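Local structure of pertussis toxin-like subunit ArtA (Escherichia coli, 4Z9D) at residues 79-84 with 130-135; 5-10 with 51-56; 85-90 with 119-124. The protein probably transfers ADP-ribose from NAD to trimeric G proteins, as the enzymatic A subunit of a pertussis-like AB5 toxin. The protein carries 2 engineered substitutions. One frame throughout, in Å; residues are numbered along the deposited sequence.

Overall arrangement
Interaction 2 joins the other two. Its residues 5-10 belong to the same antiparallel sheet as interaction 1, joined there by probable hydrogen bonds from I82 N to V7 O (2.7 Å) and from Y80 N to R9 O (2.8 Å). Its residues 51-56 belong to the smaller sheet of interaction 3, where I51 N lies 2.8 Å from A121 O. Centres of interactions 1 and 2 are about 9 Å apart, those of 2 and 3 about 10 Å, and those of 1 and 3 about 15 Å. Only interaction 2 touches NAD directly. In interaction 1 the side chain of R79 is about 7 Å from the bound NAD. In interaction 3 the side chain of V120 is about 6 Å from the bound NAD.

Interaction 1 of 3, residues 79-84 with 130-135; sequences RYRIRA and IVEAVE
Y80 packs against A133 and I130 across an antiparallel pair, 77-83 with 130-139, the two inner strands of the four-stranded sheet of the ADP-ribosyltransferase-like domain. A beta bulge breaks the ladder; the short axes run 165° apart. There R81 is served by two residues: R81 N donates to E132 O (3.1 Å), while V131 N donates to R81 O (2.9 Å). V131 is the extra residue. On the face bearing Y80, I82, I130 and A133, A133 CB (3.5 Å from Y80 CE1) and I130 CG2 (3.7 Å from Y80 CD1) approach obliquely from opposite sides of the ring plane, so the CD1-CE1 side of the ring wedges between them. P15 and I18 of helix 15-21 also pack on Y80, whose OH bonds to R13 O. On the other face R79 runs beside V134, its NH2 lying 3.7 Å from V134 CG2 and forming a salt bridge with D147. R81 runs beside E132, its bend at chi3 (-49°) turning NE toward the acid. In this side-on salt bridge E132 OE1 receives R81 NE and NH2, each at 2.9 Å: NH2 nearly along the C-O bond direction, NE from 43° above the carboxylate plane.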
loop_
_atom_site.group_PDB
_atom_site.type_symbol
_atom_site.label_atom_id
_atom_site.label_comp_id
_atom_site.label_asym_id
_atom_site.label_seq_id
_atom_site.Cartn_x
_atom_site.Cartn_y
_atom_site.Cartn_z
ATOM N N ARG A 79 4.302 -10.368 -0.918
ATOM C CA ARG A 79 3.039 -9.812 -0.460
ATOM C C ARG A 79 3.026 -9.865 1.058
ATOM O O ARG A 79 3.107 -10.947 1.633
ATOM C CB ARG A 79 1.847 -10.591 -1.031
ATOM C CG ARG A 79 0.490 -9.993 -0.684
ATOM C CD ARG A 79 -0.657 -10.844 -1.174
ATOM N NE ARG A 79 -0.730 -12.132 -0.483
ATOM C CZ ARG A 79 -0.519 -13.315 -1.053
ATOM N NH1 ARG A 79 -0.238 -13.395 -2.341
ATOM N NH2 ARG A 79 -0.617 -14.420 -0.331
ATOM N N TYR A 80 2.949 -8.708 1.701
ATOM C CA TYR A 80 2.860 -8.644 3.154
ATOM C C TYR A 80 1.418 -8.475 3.599
ATOM O O TYR A 80 0.668 -7.697 3.005
ATOM C CB TYR A 80 3.713 -7.485 3.689
ATOM C CG TYR A 80 5.189 -7.708 3.554
ATOM C CD1 TYR A 80 5.909 -8.321 4.579
ATOM C CD2 TYR A 80 5.870 -7.317 2.408
ATOM C CE1 TYR A 80 7.265 -8.529 4.464
ATOM C CE2 TYR A 80 7.222 -7.540 2.274
ATOM C CZ TYR A 80 7.917 -8.139 3.309
ATOM O OH TYR A 80 9.271 -8.351 3.189
ATOM N N ARG A 81 1.022 -9.210 4.633
ATOM C CA ARG A 81 -0.285 -8.990 5.239
ATOM C C ARG A 81 -0.095 -8.168 6.491
ATOM O O ARG A 81 0.768 -8.473 7.307
ATOM C CB ARG A 81 -0.991 -10.301 5.585
ATOM C CG ARG A 81 -2.463 -10.057 5.881
ATOM C CD ARG A 81 -3.149 -11.248 6.532
ATOM N NE ARG A 81 -2.910 -12.513 5.844
ATOM C CZ ARG A 81 -3.848 -13.232 5.232
ATOM N NH1 ARG A 81 -5.106 -12.808 5.185
ATOM N NH2 ARG A 81 -3.523 -14.384 4.659
ATOM N N ILE A 82 -0.904 -7.126 6.645
ATOM C CA ILE A 82 -0.656 -6.131 7.683
ATOM C C ILE A 82 -1.906 -5.802 8.477
ATOM O O ILE A 82 -2.960 -5.572 7.902
ATOM C CB ILE A 82 -0.117 -4.814 7.064
ATOM C CG1 ILE A 82 1.063 -5.077 6.119
ATOM C CG2 ILE A 82 0.256 -3.781 8.151
ATOM C CD1 ILE A 82 1.378 -3.891 5.205
ATOM N N ARG A 83 -1.798 -5.766 9.807
ATOM C CA ARG A 83 -2.908 -5.274 10.611
ATOM C C ARG A 83 -2.976 -3.755 10.523
ATOM O O ARG A 83 -1.992 -3.056 10.776
ATOM C CB ARG A 83 -2.788 -5.717 12.072
ATOM C CG ARG A 83 -3.814 -5.050 12.990
ATOM C CD ARG A 83 -3.852 -5.728 14.356
ATOM N NE ARG A 83 -2.572 -5.617 15.054
ATOM C CZ ARG A 83 -2.125 -4.507 15.644
ATOM N NH1 ARG A 83 -2.849 -3.392 15.615
ATOM N NH2 ARG A 83 -0.951 -4.509 16.261
ATOM N N ALA A 84 -4.131 -3.244 10.113
ATOM C CA ALA A 84 -4.322 -1.804 9.985
ATOM C C ALA A 84 -4.748 -1.223 11.322
ATOM O O ALA A 84 -5.397 -1.899 12.125
ATOM C CB ALA A 84 -5.367 -1.482 8.918
ATOM N N ILE A 130 2.975 -6.313 11.116
ATOM C CA ILE A 130 3.035 -7.178 9.949
ATOM C C ILE A 130 2.892 -8.633 10.356
ATOM O O ILE A 130 3.688 -9.164 11.128
ATOM C CB ILE A 130 4.329 -6.946 9.163
ATOM C CG1 ILE A 130 4.408 -5.466 8.755
ATOM C CG2 ILE A 130 4.375 -7.830 7.914
ATOM C CD1 ILE A 130 5.796 -5.002 8.381
ATOM N N VAL A 131 1.859 -9.271 9.820
ATOM C CA VAL A 131 1.493 -10.626 10.189
ATOM C C VAL A 131 2.422 -11.652 9.569
ATOM O O VAL A 131 2.879 -12.584 10.245
ATOM C CB VAL A 131 0.033 -10.925 9.764
ATOM C CG1 VAL A 131 -0.367 -12.352 10.109
ATOM C CG2 VAL A 131 -0.908 -9.945 10.443
ATOM N N GLU A 132 2.682 -11.490 8.275
ATOM C CA GLU A 132 3.353 -12.525 7.504
ATOM C C GLU A 132 3.777 -12.005 6.140
ATOM O O GLU A 132 3.385 -10.913 5.717
ATOM C CB GLU A 132 2.430 -13.755 7.354
ATOM C CG GLU A 132 1.138 -13.464 6.593
ATOM C CD GLU A 132 0.129 -14.610 6.641
ATOM O OE1 GLU A 132 -0.869 -14.542 5.887
ATOM O OE2 GLU A 132 0.327 -15.569 7.427
ATOM N N ALA A 133 4.587 -12.793 5.455
ATOM C CA ALA A 133 4.989 -12.465 4.104
ATOM C C ALA A 133 4.875 -13.699 3.229
ATOM O O ALA A 133 4.976 -14.817 3.718
ATOM C CB ALA A 133 6.396 -11.936 4.083
ATOM N N VAL A 134 4.636 -13.481 1.941
ATOM C CA VAL A 134 4.663 -14.556 0.952
ATOM C C VAL A 134 5.520 -14.118 -0.232
ATOM O O VAL A 134 5.223 -13.095 -0.855
ATOM C CB VAL A 134 3.239 -14.907 0.452
ATOM C CG1 VAL A 134 3.304 -15.939 -0.671
ATOM C CG2 VAL A 134 2.382 -15.412 1.594
ATOM N N GLU A 135 6.567 -14.877 -0.562
ATOM C CA GLU A 135 7.349 -14.585 -1.769
ATOM C C GLU A 135 6.489 -14.883 -2.982
ATOM O O GLU A 135 5.876 -15.940 -3.037
ATOM C CB GLU A 135 8.631 -15.430 -1.850
ATOM C CG GLU A 135 9.379 -15.609 -0.549
ATOM C CD GLU A 135 10.753 -16.244 -0.744
ATOM O OE1 GLU A 135 11.416 -16.555 0.275
ATOM O OE2 GLU A 135 11.167 -16.428 -1.914
#

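Interaction 2 of 3, residues 5-10 with 51-56; sequences DFVYRV and IATTTS. With NAD (nicotinamide-adenine-dinucleotide), chain F.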
loop_
_atom_site.group_PDB
_atom_site.type_symbol
_atom_site.label_atom_id
_atom_site.label_comp_id
_atom_site.label_asym_id
_atom_site.label_seq_id
_atom_site.Cartn_x
_atom_site.Cartn_y
_atom_site.Cartn_z
ATOM N N ASP A 5 -9.375 -4.872 10.690
ATOM C CA ASP A 5 -8.973 -4.463 9.356
ATOM C C ASP A 5 -7.582 -5.004 9.046
ATOM O O ASP A 5 -6.631 -4.752 9.785
ATOM C CB ASP A 5 -8.958 -2.939 9.225
ATOM C CG ASP A 5 -10.346 -2.335 9.120
ATOM O OD1 ASP A 5 -11.280 -3.035 8.666
ATOM O OD2 ASP A 5 -10.498 -1.153 9.514
ATOM N N PHE A 6 -7.468 -5.767 7.967
ATOM C CA PHE A 6 -6.153 -6.189 7.480
ATOM C C PHE A 6 -5.955 -5.663 6.077
ATOM O O PHE A 6 -6.923 -5.532 5.330
ATOM C CB PHE A 6 -6.002 -7.715 7.516
ATOM C CG PHE A 6 -5.869 -8.269 8.904
ATOM C CD1 PHE A 6 -6.986 -8.709 9.599
ATOM C CD2 PHE A 6 -4.631 -8.339 9.517
ATOM C CE1 PHE A 6 -6.868 -9.213 10.876
ATOM C CE2 PHE A 6 -4.505 -8.837 10.800
ATOM C CZ PHE A 6 -5.629 -9.279 11.482
ATOM N N VAL A 7 -4.719 -5.314 5.739
ATOM C CA VAL A 7 -4.398 -4.876 4.385
ATOM C C VAL A 7 -3.172 -5.602 3.837
ATOM O O VAL A 7 -2.441 -6.267 4.583
ATOM C CB VAL A 7 -4.139 -3.343 4.322
ATOM C CG1 VAL A 7 -5.371 -2.566 4.763
ATOM C CG2 VAL A 7 -2.947 -2.963 5.185
ATOM N N TYR A 8 -2.972 -5.492 2.530
ATOM C CA TYR A 8 -1.797 -6.061 1.883
ATOM C C TYR A 8 -0.873 -5.005 1.293
ATOM O O TYR A 8 -1.327 -3.955 0.830
ATOM C CB TYR A 8 -2.187 -6.993 0.753
ATOM C CG TYR A 8 -3.019 -8.183 1.128
ATOM C CD1 TYR A 8 -2.428 -9.311 1.670
ATOM C CD2 TYR A 8 -4.380 -8.200 0.879
ATOM C CE1 TYR A 8 -3.186 -10.435 1.978
ATOM C CE2 TYR A 8 -5.150 -9.310 1.199
ATOM C CZ TYR A 8 -4.541 -10.423 1.742
ATOM O OH TYR A 8 -5.307 -11.527 2.045
ATOM N N ARG A 9 0.415 -5.319 1.241
ATOM C CA ARG A 9 1.358 -4.481 0.499
ATOM C C ARG A 9 2.329 -5.350 -0.281
ATOM O O ARG A 9 2.886 -6.295 0.262
ATOM C CB ARG A 9 2.132 -3.533 1.437
ATOM C CG ARG A 9 3.231 -2.738 0.706
ATOM C CD ARG A 9 3.842 -1.597 1.533
ATOM N NE ARG A 9 5.019 -1.061 0.835
ATOM C CZ ARG A 9 4.973 -0.216 -0.185
ATOM N NH1 ARG A 9 3.808 0.262 -0.606
ATOM N NH2 ARG A 9 6.105 0.175 -0.771
ATOM N N VAL A 10 2.499 -5.040 -1.562
ATOM C CA VAL A 10 3.524 -5.671 -2.377
ATOM C C VAL A 10 4.799 -4.824 -2.310
ATOM O O VAL A 10 4.757 -3.622 -2.547
ATOM C CB VAL A 10 3.058 -5.831 -3.831
ATOM C CG1 VAL A 10 4.156 -6.496 -4.673
ATOM C CG2 VAL A 10 1.805 -6.679 -3.871
ATOM N N ILE A 51 2.348 5.349 2.591
ATOM C CA ILE A 51 2.742 3.977 2.248
ATOM C C ILE A 51 1.506 3.266 1.713
ATOM O O ILE A 51 0.522 3.115 2.426
ATOM C CB ILE A 51 3.301 3.222 3.465
ATOM C CG1 ILE A 51 4.484 3.988 4.078
ATOM C CG2 ILE A 51 3.697 1.794 3.093
ATOM C CD1 ILE A 51 4.796 3.596 5.525
ATOM N N ALA A 52 1.544 2.854 0.450
ATOM C CA ALA A 52 0.363 2.304 -0.209
ATOM C C ALA A 52 0.068 0.880 0.233
ATOM O O ALA A 52 0.974 0.055 0.355
ATOM C CB ALA A 52 0.542 2.336 -1.718
ATOM N N THR A 53 -1.210 0.588 0.454
ATOM C CA THR A 53 -1.674 -0.777 0.736
ATOM C C THR A 53 -3.006 -0.998 0.028
ATOM O O THR A 53 -3.583 -0.053 -0.513
ATOM C CB THR A 53 -1.868 -1.045 2.253
ATOM O OG1 THR A 53 -3.019 -0.325 2.722
ATOM C CG2 THR A 53 -0.652 -0.623 3.071
ATOM N N THR A 54 -3.496 -2.238 0.013
ATOM C CA THR A 54 -4.809 -2.505 -0.562
ATOM C C THR A 54 -5.506 -3.574 0.262
ATOM O O THR A 54 -4.850 -4.449 0.833
ATOM C CB THR A 54 -4.717 -2.990 -2.040
ATOM O OG1 THR A 54 -6.026 -3.337 -2.530
ATOM C CG2 THR A 54 -3.822 -4.226 -2.137
ATOM N N THR A 55 -6.830 -3.508 0.327
ATOM C CA THR A 55 -7.590 -4.535 1.037
ATOM C C THR A 55 -7.750 -5.796 0.196
ATOM O O THR A 55 -8.146 -6.847 0.710
ATOM C CB THR A 55 -8.990 -4.054 1.425
ATOM O OG1 THR A 55 -9.699 -3.638 0.250
ATOM C CG2 THR A 55 -8.909 -2.901 2.426
ATOM N N SER A 56 -7.462 -5.678 -1.097
ATOM C CA SER A 56 -7.780 -6.723 -2.069
ATOM C C SER A 56 -6.612 -7.640 -2.452
ATOM O O SER A 56 -5.639 -7.208 -3.073
ATOM C CB SER A 56 -8.354 -6.068 -3.329
ATOM O OG SER A 56 -8.461 -6.983 -4.406
HETATM P PA NAD F . 6.837 2.665 -3.465
HETATM O O1A NAD F . 6.293 2.776 -2.086
HETATM O O2A NAD F . 7.746 3.721 -3.981
HETATM O O5B NAD F . 7.551 1.204 -3.574
HETATM C C5B NAD F . 8.281 0.744 -4.723
HETATM C C4B NAD F . 9.632 0.190 -4.225
HETATM O O4B NAD F . 10.461 1.270 -3.698
HETATM C C3B NAD F . 9.402 -0.696 -3.038
HETATM O O3B NAD F . 8.964 -2.002 -3.525
HETATM C C2B NAD F . 10.806 -0.758 -2.507
HETATM O O2B NAD F . 11.608 -1.417 -3.473
HETATM C C1B NAD F . 11.182 0.731 -2.551
HETATM N N9A NAD F . 10.748 1.622 -1.417
HETATM C C8A NAD F . 9.568 2.111 -1.038
HETATM N N7A NAD F . 9.770 2.893 0.026
HETATM C C5A NAD F . 11.078 2.908 0.298
HETATM C C6A NAD F . 11.803 3.528 1.246
HETATM N N6A NAD F . 11.134 4.291 2.108
HETATM N N1A NAD F . 13.136 3.391 1.336
HETATM C C2A NAD F . 13.781 2.582 0.402
HETATM N N3A NAD F . 13.007 1.943 -0.576
HETATM C C4A NAD F . 11.677 2.123 -0.606
HETATM O O3 NAD F . 5.640 2.544 -4.488
HETATM P PN NAD F . 4.370 1.552 -4.270
HETATM O O1N NAD F . 4.003 1.475 -2.829
HETATM O O2N NAD F . 4.588 0.319 -5.059
HETATM O O5D NAD F . 3.260 2.450 -4.972
HETATM C C5D NAD F . 3.396 2.915 -6.321
HETATM C C4D NAD F . 2.007 3.142 -6.927
HETATM O O4D NAD F . 1.287 1.882 -6.691
HETATM C C3D NAD F . 1.234 4.248 -6.186
HETATM O O3D NAD F . 0.271 4.861 -7.051
HETATM C C2D NAD F . 0.503 3.400 -5.164
HETATM O O2D NAD F . -0.635 4.103 -4.617
HETATM C C1D NAD F . 0.073 2.188 -5.981
HETATM N N1N NAD F . -0.328 1.070 -5.055
HETATM C C2N NAD F . 0.644 0.163 -4.563
HETATM C C3N NAD F . 0.322 -0.860 -3.671
HETATM C C7N NAD F . 1.294 -1.763 -3.201
HETATM O O7N NAD F . 0.863 -2.879 -2.579
HETATM N N7N NAD F . 2.582 -1.500 -3.439
HETATM C C4N NAD F . -1.003 -0.979 -3.256
HETATM C C5N NAD F . -1.974 -0.101 -3.734
HETATM C C6N NAD F . -1.655 0.927 -4.616
HETATM O O HOH W 1 -7.764 -7.592 3.343
#
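Y8 and T54 form a single antiparallel bridge, with Y8 N donating to T54 O (2.7 Å) and T54 N to Y8 O (2.9 Å), consistent with the steep 119° between the strand directions. A water extends the link by donating to both F6 O and T55 O. T54 OG1 accepts from S56 N, closing an ST turn, and also bonds E59 OE1; S56 OG, at the N-cap, bonds E59 N.

Apolar contact is modest. V7 CG2 leans on T53 CB (3.7 Å) and on T53 OG1 (3.6 Å), which is hydrogen-bonded to I119 O. I51 CG2 lies over one face of the R9 guanidinium, the side chains crossing at about a right angle.

The polar work falls to R9, whose extended chain carries NE outward (chi3 171°). NH1 turns its NE side to A52 O (3.0 Å), on a lone pair, and its NH2 side to O1N of NAD, at a doubtfully short length. The guanidinium lies against both phosphates, the firm bond being NH2 to NAD O1A (2.9 Å); D11 pairs with NH2 too. This is consistent with the arginine of R-S-E ADP-ribosyltransferases. V10 clasps the nicotinamide amide: V10 N donates to O7N (2.9 Å) and N7N to V10 O (3.2 Å).

Strand 6-11 is outermost in the four-stranded sheet, beside 77-83; strand 50-54 is outermost in the three-stranded sheet, beside 118-122; helix 57-68 packs on Y8, V10 and T54.

Interaction 3 of 3, residues 85-90 with 119-124; sequences NNIFYP and IVAVEH
The F88 ring and the A121 methyl form the apolar centre. A121 CB sits over the middle of one ring face, 3.9 Å from the centroid and 12° off the normal, a CH-pi contact. I119 CG2 lies at the ring edge and touches F88 CB at 3.7 Å, the two side chains crossing at about a right angle. F88 CB points to the face of A121 and I119, and with CG anti to the carbonyl carbon (chi1 -64°) the ring lies under the A121 methyl.

Around this centre, Y89, paired with V120 on the other face, brings CE1 obliquely to V122 CG1 (4.1 Å). I87 CG2 rests on V122 CG2 and reaches H124 O (3.6 Å), while P90 packs on I119 CG1.

Backbone bonds hold the ladder: Y89 N to V120 O (2.8 Å), V120 N to Y89 O (2.9 Å), and V122 N to I87 O (3.0 Å). The last lies where strand gives way to turn. Residues 85-88 make a type I turn, reinforced as an Asx turn by N85 OD1, which accepts from I87 N with the donor 39° above the carbonyl plane. On the partner segment H124 N donates to V122 O around E123, whose positive phi fits a classic gamma turn; E123 then pairs with R24 and H124 with F23 O.

Strand 118-122 thus runs centrally between strands 88-90 and 50-54, and V7 of strand 6-11 packs on F88 and I119, bringing the larger sheet against this smaller one.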
loop_
_atom_site.group_PDB
_atom_site.type_symbol
_atom_site.label_atom_id
_atom_site.label_comp_id
_atom_site.label_asym_id
_atom_site.label_seq_id
_atom_site.Cartn_x
_atom_site.Cartn_y
_atom_site.Cartn_z
ATOM N N ASN A 85 -4.354 0.015 11.572
ATOM C CA ASN A 85 -4.831 0.744 12.750
ATOM C C ASN A 85 -5.026 2.214 12.382
ATOM O O ASN A 85 -5.235 2.518 11.210
ATOM C CB ASN A 85 -3.887 0.558 13.946
ATOM C CG ASN A 85 -2.467 0.980 13.661
ATOM O OD1 ASN A 85 -2.191 1.716 12.711
ATOM N ND2 ASN A 85 -1.543 0.524 14.511
ATOM N N ASN A 86 -5.005 3.118 13.362
ATOM C CA ASN A 86 -5.379 4.511 13.092
ATOM C C ASN A 86 -4.341 5.276 12.252
ATOM O O ASN A 86 -4.543 6.434 11.905
ATOM C CB ASN A 86 -5.634 5.267 14.397
ATOM C CG ASN A 86 -6.940 4.865 15.077
ATOM O OD1 ASN A 86 -7.213 5.304 16.194
ATOM N ND2 ASN A 86 -7.758 4.050 14.404
ATOM N N ILE A 87 -3.236 4.610 11.947
ATOM C CA ILE A 87 -2.200 5.119 11.056
ATOM C C ILE A 87 -2.651 5.014 9.591
ATOM O O ILE A 87 -2.143 5.716 8.712
ATOM C CB ILE A 87 -0.885 4.289 11.253
ATOM C CG1 ILE A 87 -0.409 4.348 12.709
ATOM C CG2 ILE A 87 0.230 4.705 10.283
ATOM C CD1 ILE A 87 0.779 3.438 13.000
ATOM N N PHE A 88 -3.654 4.170 9.364
ATOM C CA PHE A 88 -4.148 3.828 8.032
ATOM C C PHE A 88 -5.430 4.584 7.731
ATOM O O PHE A 88 -6.305 4.700 8.588
ATOM C CB PHE A 88 -4.401 2.319 7.915
ATOM C CG PHE A 88 -3.158 1.469 8.046
ATOM C CD1 PHE A 88 -2.491 1.371 9.264
ATOM C CD2 PHE A 88 -2.677 0.747 6.959
ATOM C CE1 PHE A 88 -1.368 0.575 9.406
ATOM C CE2 PHE A 88 -1.547 -0.054 7.084
ATOM C CZ PHE A 88 -0.891 -0.142 8.314
ATOM N N TYR A 89 -5.540 5.089 6.512
ATOM C CA TYR A 89 -6.723 5.838 6.059
ATOM C C TYR A 89 -7.225 5.299 4.731
ATOM O O TYR A 89 -6.449 5.197 3.792
ATOM C CB TYR A 89 -6.403 7.327 5.870
ATOM C CG TYR A 89 -6.040 8.091 7.119
ATOM C CD1 TYR A 89 -4.765 8.007 7.671
ATOM C CD2 TYR A 89 -6.957 8.953 7.711
ATOM C CE1 TYR A 89 -4.433 8.730 8.813
ATOM C CE2 TYR A 89 -6.629 9.683 8.848
ATOM C CZ TYR A 89 -5.374 9.566 9.386
ATOM O OH TYR A 89 -5.057 10.294 10.508
ATOM N N PRO A 90 -8.510 4.936 4.647
ATOM C CA PRO A 90 -9.096 4.728 3.320
ATOM C C PRO A 90 -9.066 6.054 2.560
ATOM O O PRO A 90 -9.231 7.101 3.188
ATOM C CB PRO A 90 -10.537 4.292 3.622
ATOM C CG PRO A 90 -10.536 3.902 5.073
ATOM C CD PRO A 90 -9.499 4.778 5.719
ATOM N N ILE A 119 -5.906 1.991 0.603
ATOM C CA ILE A 119 -5.722 2.491 1.959
ATOM C C ILE A 119 -4.275 2.958 2.066
ATOM O O ILE A 119 -3.364 2.264 1.613
ATOM C CB ILE A 119 -6.045 1.426 3.016
ATOM C CG1 ILE A 119 -7.560 1.178 3.055
ATOM C CG2 ILE A 119 -5.566 1.868 4.385
ATOM C CD1 ILE A 119 -7.968 0.118 4.011
ATOM N N VAL A 120 -4.042 4.147 2.609
ATOM C CA VAL A 120 -2.663 4.581 2.800
ATOM C C VAL A 120 -2.327 4.657 4.278
ATOM O O VAL A 120 -3.171 5.031 5.084
ATOM C CB VAL A 120 -2.377 5.956 2.152
ATOM C CG1 VAL A 120 -2.570 5.878 0.632
ATOM C CG2 VAL A 120 -3.282 7.024 2.725
ATOM N N ALA A 121 -1.086 4.316 4.619
ATOM C CA ALA A 121 -0.581 4.533 5.970
ATOM C C ALA A 121 0.279 5.762 5.932
ATOM O O ALA A 121 0.995 6.005 4.958
ATOM C CB ALA A 121 0.208 3.347 6.458
ATOM N N VAL A 122 0.238 6.541 6.997
ATOM C CA VAL A 122 1.054 7.742 7.020
ATOM C C VAL A 122 2.381 7.502 7.753
ATOM O O VAL A 122 2.413 7.010 8.883
ATOM C CB VAL A 122 0.279 8.932 7.642
ATOM C CG1 VAL A 122 -0.919 9.288 6.769
ATOM C CG2 VAL A 122 -0.169 8.625 9.077
ATOM N N GLU A 123 3.470 7.867 7.077
ATOM C CA GLU A 123 4.843 7.859 7.614
ATOM C C GLU A 123 5.456 6.470 7.867
ATOM O O GLU A 123 6.533 6.168 7.349
ATOM C CB GLU A 123 4.940 8.686 8.913
ATOM C CG GLU A 123 6.401 9.034 9.250
ATOM C CD GLU A 123 6.621 9.632 10.647
ATOM O OE1 GLU A 123 5.778 10.425 11.128
ATOM O OE2 GLU A 123 7.645 9.281 11.269
ATOM N N HIS A 124 4.804 5.629 8.659
ATOM C CA HIS A 124 5.484 4.428 9.156
ATOM C C HIS A 124 4.512 3.351 9.595
ATOM O O HIS A 124 3.624 3.610 10.391
ATOM C CB HIS A 124 6.404 4.799 10.341
ATOM C CG HIS A 124 7.087 3.631 10.982
ATOM N ND1 HIS A 124 7.874 2.742 10.273
ATOM C CD2 HIS A 124 7.101 3.192 12.264
ATOM C CE1 HIS A 124 8.336 1.814 11.092
ATOM N NE2 HIS A 124 7.881 2.058 12.302
#